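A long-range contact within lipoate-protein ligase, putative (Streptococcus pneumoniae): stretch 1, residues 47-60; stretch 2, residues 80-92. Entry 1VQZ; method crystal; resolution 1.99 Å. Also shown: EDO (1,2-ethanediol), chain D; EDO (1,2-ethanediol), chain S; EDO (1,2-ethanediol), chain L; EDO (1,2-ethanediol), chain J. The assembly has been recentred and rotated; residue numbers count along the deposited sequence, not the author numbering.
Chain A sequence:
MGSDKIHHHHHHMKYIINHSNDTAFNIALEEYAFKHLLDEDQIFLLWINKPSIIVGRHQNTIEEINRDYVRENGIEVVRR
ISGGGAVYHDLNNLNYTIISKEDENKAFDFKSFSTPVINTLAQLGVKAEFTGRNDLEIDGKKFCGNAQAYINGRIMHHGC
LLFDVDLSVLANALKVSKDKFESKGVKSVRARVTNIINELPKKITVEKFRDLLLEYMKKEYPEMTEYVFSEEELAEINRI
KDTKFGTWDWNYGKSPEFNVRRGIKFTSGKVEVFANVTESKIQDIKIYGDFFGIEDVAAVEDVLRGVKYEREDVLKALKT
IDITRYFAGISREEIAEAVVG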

# COMPACT_ATOMS: atom_id res chain seq x y z
N TRP A 47 1.63 4.64 -13.81
CA TRP A 47 3.02 4.23 -13.94
C TRP A 47 3.25 2.74 -13.72
O TRP A 47 2.39 2.04 -13.24
N ILE A 48 4.45 2.28 -14.12
CA ILE A 48 4.77 0.88 -14.27
C ILE A 48 6.17 0.59 -13.72
O ILE A 48 7.15 1.26 -14.06
N ASN A 49 6.21 -0.39 -12.83
CA ASN A 49 7.45 -0.92 -12.24
C ASN A 49 7.87 -2.18 -12.92
O ASN A 49 7.02 -2.99 -13.31
N LYS A 50 9.19 -2.33 -13.07
CA LYS A 50 9.83 -3.59 -13.38
C LYS A 50 9.53 -4.67 -12.31
O LYS A 50 9.09 -4.34 -11.24
N PRO A 51 9.76 -5.97 -12.61
CA PRO A 51 9.45 -7.03 -11.61
C PRO A 51 9.92 -6.72 -10.17
O PRO A 51 11.14 -6.53 -9.88
N SER A 52 8.96 -6.72 -9.28
CA SER A 52 9.15 -6.21 -7.93
C SER A 52 8.19 -6.85 -6.95
O SER A 52 7.04 -7.12 -7.28
N ILE A 53 8.68 -7.12 -5.73
CA ILE A 53 7.82 -7.36 -4.59
C ILE A 53 7.73 -6.08 -3.77
O ILE A 53 8.73 -5.58 -3.24
N ILE A 54 6.53 -5.57 -3.64
CA ILE A 54 6.26 -4.38 -2.88
C ILE A 54 5.63 -4.80 -1.55
O ILE A 54 4.57 -5.42 -1.53
N VAL A 55 6.27 -4.42 -0.45
CA VAL A 55 5.85 -4.80 0.87
C VAL A 55 5.19 -3.65 1.55
O VAL A 55 5.51 -2.49 1.28
N GLY A 56 4.24 -3.99 2.42
CA GLY A 56 3.51 -3.01 3.20
C GLY A 56 4.41 -2.29 4.17
O GLY A 56 5.46 -2.77 4.60
N ARG A 57 3.99 -1.08 4.49
CA ARG A 57 4.70 -0.18 5.39
C ARG A 57 5.18 -0.77 6.74
O ARG A 57 6.22 -0.33 7.31
N HIS A 58 4.45 -1.75 7.27
CA HIS A 58 4.81 -2.35 8.54
C HIS A 58 5.21 -3.82 8.51
O HIS A 58 5.42 -4.40 9.56
N GLN A 59 5.36 -4.40 7.30
CA GLN A 59 5.73 -5.80 7.18
C GLN A 59 7.19 -6.00 7.65
O GLN A 59 8.05 -5.14 7.49
N ASN A 60 7.42 -7.17 8.23
CA ASN A 60 8.73 -7.60 8.67
C ASN A 60 9.36 -8.32 7.48
O ASN A 60 9.28 -9.55 7.34
N ARG A 80 6.50 0.09 0.45
CA ARG A 80 5.67 1.25 0.16
C ARG A 80 5.17 1.97 1.40
O ARG A 80 5.43 1.57 2.59
N ILE A 81 4.51 3.10 1.16
CA ILE A 81 4.08 3.95 2.30
C ILE A 81 2.63 3.76 2.71
O ILE A 81 2.17 4.49 3.55
N SER A 82 1.92 2.79 2.14
CA SER A 82 0.64 2.35 2.68
C SER A 82 0.75 0.95 3.32
O SER A 82 1.68 0.18 3.05
N GLY A 83 -0.26 0.62 4.12
CA GLY A 83 -0.33 -0.63 4.83
C GLY A 83 -0.69 -1.82 4.02
O GLY A 83 -0.78 -1.75 2.81
N GLY A 84 -0.88 -2.93 4.69
CA GLY A 84 -1.23 -4.21 4.03
C GLY A 84 -0.07 -5.14 3.76
O GLY A 84 1.03 -5.02 4.37
N GLY A 85 -0.31 -6.06 2.82
CA GLY A 85 0.60 -7.13 2.51
C GLY A 85 1.45 -6.92 1.27
O GLY A 85 1.49 -5.84 0.65
N ALA A 86 2.06 -8.04 0.84
CA ALA A 86 2.98 -8.05 -0.27
C ALA A 86 2.26 -8.16 -1.60
O ALA A 86 1.29 -8.90 -1.75
N VAL A 87 2.75 -7.39 -2.56
CA VAL A 87 2.19 -7.37 -3.90
C VAL A 87 3.29 -7.55 -4.96
O VAL A 87 4.35 -6.95 -4.83
N TYR A 88 3.01 -8.36 -5.99
CA TYR A 88 3.87 -8.51 -7.16
C TYR A 88 3.55 -7.53 -8.27
O TYR A 88 2.42 -7.44 -8.76
N HIS A 89 4.57 -6.80 -8.67
CA HIS A 89 4.53 -5.94 -9.83
C HIS A 89 5.40 -6.49 -10.94
O HIS A 89 6.51 -7.00 -10.69
N ASP A 90 4.94 -6.29 -12.16
CA ASP A 90 5.74 -6.46 -13.34
C ASP A 90 5.37 -5.42 -14.39
O ASP A 90 4.54 -4.52 -14.13
N LEU A 91 5.97 -5.53 -15.58
CA LEU A 91 5.76 -4.55 -16.61
C LEU A 91 4.32 -4.51 -17.16
O LEU A 91 4.00 -3.62 -17.94
N ASN A 92 3.48 -5.47 -16.77
CA ASN A 92 2.08 -5.51 -17.14
C ASN A 92 1.11 -5.25 -15.97
O ASN A 92 -0.13 -5.52 -16.04

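The CA-to-CB bond of Arg 80 points sideways, yet the chain (chi1 65°, p; chi2 and chi3 t) brings the guanidinium back to stretch 1. One face of that group lies over Gly 56 CA, 3.7 Å from Arg 80 NH2, and its position is fixed from within stretch 2: Arg 80 NH2 donates to Gly 83 O and Gly 85 O, both at 2.8 Å. The backbone joins in, Arg 80 N to Val 55 O at 2.9 Å.

Ile 81 and Ser 82 point away and offer carbonyls instead. Arg 57, whose CA-to-CB bond points toward stretch 2 (chi1 t), gives Ser 82 O its backbone N (3.0 Å) and Ile 81 O a weak bond from NH1 (3.1 Å, 135°), while a guanidinium face covers Ser 82 CA and Gly 83 N. Gly 84 O lies 3.4 Å from Gly 56 CA; an ideal CB on Gly 56 would sit 1.9 Å from that oxygen, so the approach depends on glycine. Water 2 links Gly 84 O (2.8 Å) to His 58 N (3.0 Å).

Ala 86 CB meets Ile 53 CG2 at 4.1 Å. Ala 86 N donates to water 3 at 2.9 Å; the same water takes a weak bond from Gln 59 NE2 (3.4 Å).

From Val 87 to His 89 the strand pairs antiparallel with Ser 52 to Ile 54, and successive side chains alternate between the two faces of the sheet. Val 87 (t) shares a sheet face with Ile 54 and His 89. Tyr 88 (chi1 t) lies on the other face with Ile 53, whose CD1 touches Tyr 88 CD1 at 3.7 Å, at the ring edge; Tyr 88 OH reaches Pro 51 CB at 3.5 Å. The His 89 ring (chi1 m) receives Ile 54 CG1 3.6 Å from its centroid, 16° off the normal, a CH-pi contact. His 89 NE2 hydrogen-bonds ethanediol L O1 at 3.3 Å; His 89 ND1 is buried without a partner.

Finally, Leu 91 (m, t) brings its CD2 to 4.0 Å from Ile 48 CG2.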

# COMPACT_ATOMS: atom_id res chain seq x y z
CB TRP A 47 3.89 5.08 -13.01
CG TRP A 47 3.38 5.17 -11.60
CD1 TRP A 47 2.32 5.91 -11.13
CD2 TRP A 47 3.88 4.44 -10.50
NE1 TRP A 47 2.17 5.72 -9.78
CE2 TRP A 47 3.11 4.80 -9.37
CE3 TRP A 47 4.93 3.54 -10.34
CZ2 TRP A 47 3.36 4.28 -8.08
CZ3 TRP A 47 5.18 3.00 -9.04
CH2 TRP A 47 4.41 3.41 -7.94
CB ILE A 48 4.64 0.40 -15.77
CG1 ILE A 48 3.20 0.66 -16.30
CG2 ILE A 48 5.02 -1.06 -15.90
CD1 ILE A 48 2.96 0.30 -17.79
CB ASN A 49 7.20 -1.28 -10.79
CG ASN A 49 6.93 -0.07 -9.92
OD1 ASN A 49 7.52 1.01 -10.14
ND2 ASN A 49 6.08 -0.26 -8.86
CB LYS A 50 11.35 -3.36 -13.48
CG LYS A 50 12.03 -3.19 -12.12
CD LYS A 50 13.38 -2.40 -12.21
CE LYS A 50 14.53 -3.21 -12.85
NZ LYS A 50 14.96 -4.37 -12.04
CB PRO A 51 10.13 -8.30 -12.18
CG PRO A 51 10.05 -8.06 -13.71
CD PRO A 51 10.31 -6.53 -13.86
CB SER A 52 8.92 -4.68 -7.90
OG SER A 52 9.80 -3.96 -8.79
CB ILE A 53 8.29 -8.52 -3.67
CG1 ILE A 53 8.47 -9.82 -4.49
CG2 ILE A 53 7.28 -8.70 -2.52
CD1 ILE A 53 7.15 -10.38 -5.05
CB ILE A 54 5.33 -3.43 -3.61
CG1 ILE A 54 5.85 -3.09 -5.03
CG2 ILE A 54 5.20 -2.12 -2.82
CD1 ILE A 54 7.25 -2.50 -5.09
CB VAL A 55 6.98 -5.47 1.75
CG1 VAL A 55 7.57 -6.66 1.01
CG2 VAL A 55 8.09 -4.48 2.15
CB ARG A 57 3.76 1.03 5.62
CG ARG A 57 4.26 2.09 6.45
CD ARG A 57 3.22 3.19 6.54
NE ARG A 57 2.02 2.69 7.14
CZ ARG A 57 0.80 3.17 6.97
NH1 ARG A 57 0.55 4.20 6.18
NH2 ARG A 57 -0.19 2.58 7.61
CB HIS A 58 3.69 -2.11 9.54
CG HIS A 58 3.39 -0.67 9.77
ND1 HIS A 58 4.37 0.26 10.04
CD2 HIS A 58 2.22 0.03 9.71
CE1 HIS A 58 3.82 1.46 10.18
NE2 HIS A 58 2.52 1.35 9.97
CB GLN A 59 5.55 -6.34 5.73
CG GLN A 59 4.12 -6.62 5.31
CD GLN A 59 4.00 -7.39 4.01
OE1 GLN A 59 4.04 -6.82 2.91
NE2 GLN A 59 3.82 -8.72 4.13
CB ASN A 60 8.61 -8.46 9.93
CG ASN A 60 9.97 -8.86 10.50
OD1 ASN A 60 10.99 -8.63 9.87
ND2 ASN A 60 9.97 -9.48 11.65
CB ARG A 80 4.49 0.83 -0.76
CG ARG A 80 3.49 -0.12 -0.13
CD ARG A 80 2.21 -0.35 -0.99
NE ARG A 80 1.36 -1.19 -0.17
CZ ARG A 80 1.43 -2.53 -0.08
NH1 ARG A 80 2.26 -3.21 -0.85
NH2 ARG A 80 0.66 -3.18 0.81
CB ILE A 81 4.43 5.45 2.10
CG1 ILE A 81 3.57 6.09 1.00
CG2 ILE A 81 5.92 5.59 1.78
CD1 ILE A 81 3.81 7.57 0.80
CB SER A 82 -0.42 2.29 1.58
OG SER A 82 0.02 1.51 0.47
CB ALA A 86 4.01 -9.18 -0.11
CB VAL A 87 1.44 -6.05 -4.14
CG1 VAL A 87 0.74 -6.08 -5.43
CG2 VAL A 87 0.44 -5.83 -3.02
CB TYR A 88 3.85 -9.94 -7.71
CG TYR A 88 4.82 -10.13 -8.85
CD1 TYR A 88 6.20 -10.07 -8.63
CD2 TYR A 88 4.36 -10.39 -10.15
CE1 TYR A 88 7.11 -10.22 -9.67
CE2 TYR A 88 5.29 -10.53 -11.24
CZ TYR A 88 6.64 -10.45 -10.98
OH TYR A 88 7.52 -10.65 -12.00
CB HIS A 89 5.08 -4.56 -9.46
CG HIS A 89 4.20 -3.76 -8.56
ND1 HIS A 89 3.56 -4.29 -7.46
CD2 HIS A 89 3.94 -2.42 -8.53
CE1 HIS A 89 2.89 -3.33 -6.84
NE2 HIS A 89 3.13 -2.18 -7.45
CB ASP A 90 5.71 -7.94 -13.82
CG ASP A 90 4.41 -8.37 -14.51
OD1 ASP A 90 3.54 -7.55 -14.85
OD2 ASP A 90 4.25 -9.61 -14.72
CB LEU A 91 6.74 -4.76 -17.77
CG LEU A 91 8.19 -4.43 -17.43
CD1 LEU A 91 9.03 -4.61 -18.70
CD2 LEU A 91 8.38 -2.99 -16.84
CB ASN A 92 1.78 -6.84 -17.83
CG ASN A 92 2.36 -6.90 -19.20
OD1 ASN A 92 1.99 -6.10 -20.04
ND2 ASN A 92 3.28 -7.83 -19.44
C1 EDO D . 7.47 -2.04 11.12
O1 EDO D . 6.46 -1.21 11.63
C2 EDO D . 8.32 -1.33 10.08
O2 EDO D . 9.01 -0.28 10.69
C1 EDO S . 7.29 2.81 10.86
O1 EDO S . 6.30 3.28 11.86
C2 EDO S . 6.80 2.02 9.62
O2 EDO S . 7.52 2.15 8.35
C1 EDO L . 3.52 0.85 -4.61
O1 EDO L . 2.50 0.00 -5.07
C2 EDO L . 2.84 2.17 -4.31
O2 EDO L . 3.79 3.19 -4.16
C1 EDO J . 13.11 -6.52 12.11
O1 EDO J . 13.13 -7.74 11.35
C2 EDO J . 12.31 -6.83 13.37
O2 EDO J . 12.92 -7.96 14.01
O HOH W 1 4.25 -2.39 -12.36
O HOH W 2 2.25 -3.56 6.42
O HOH W 3 1.81 -10.64 2.12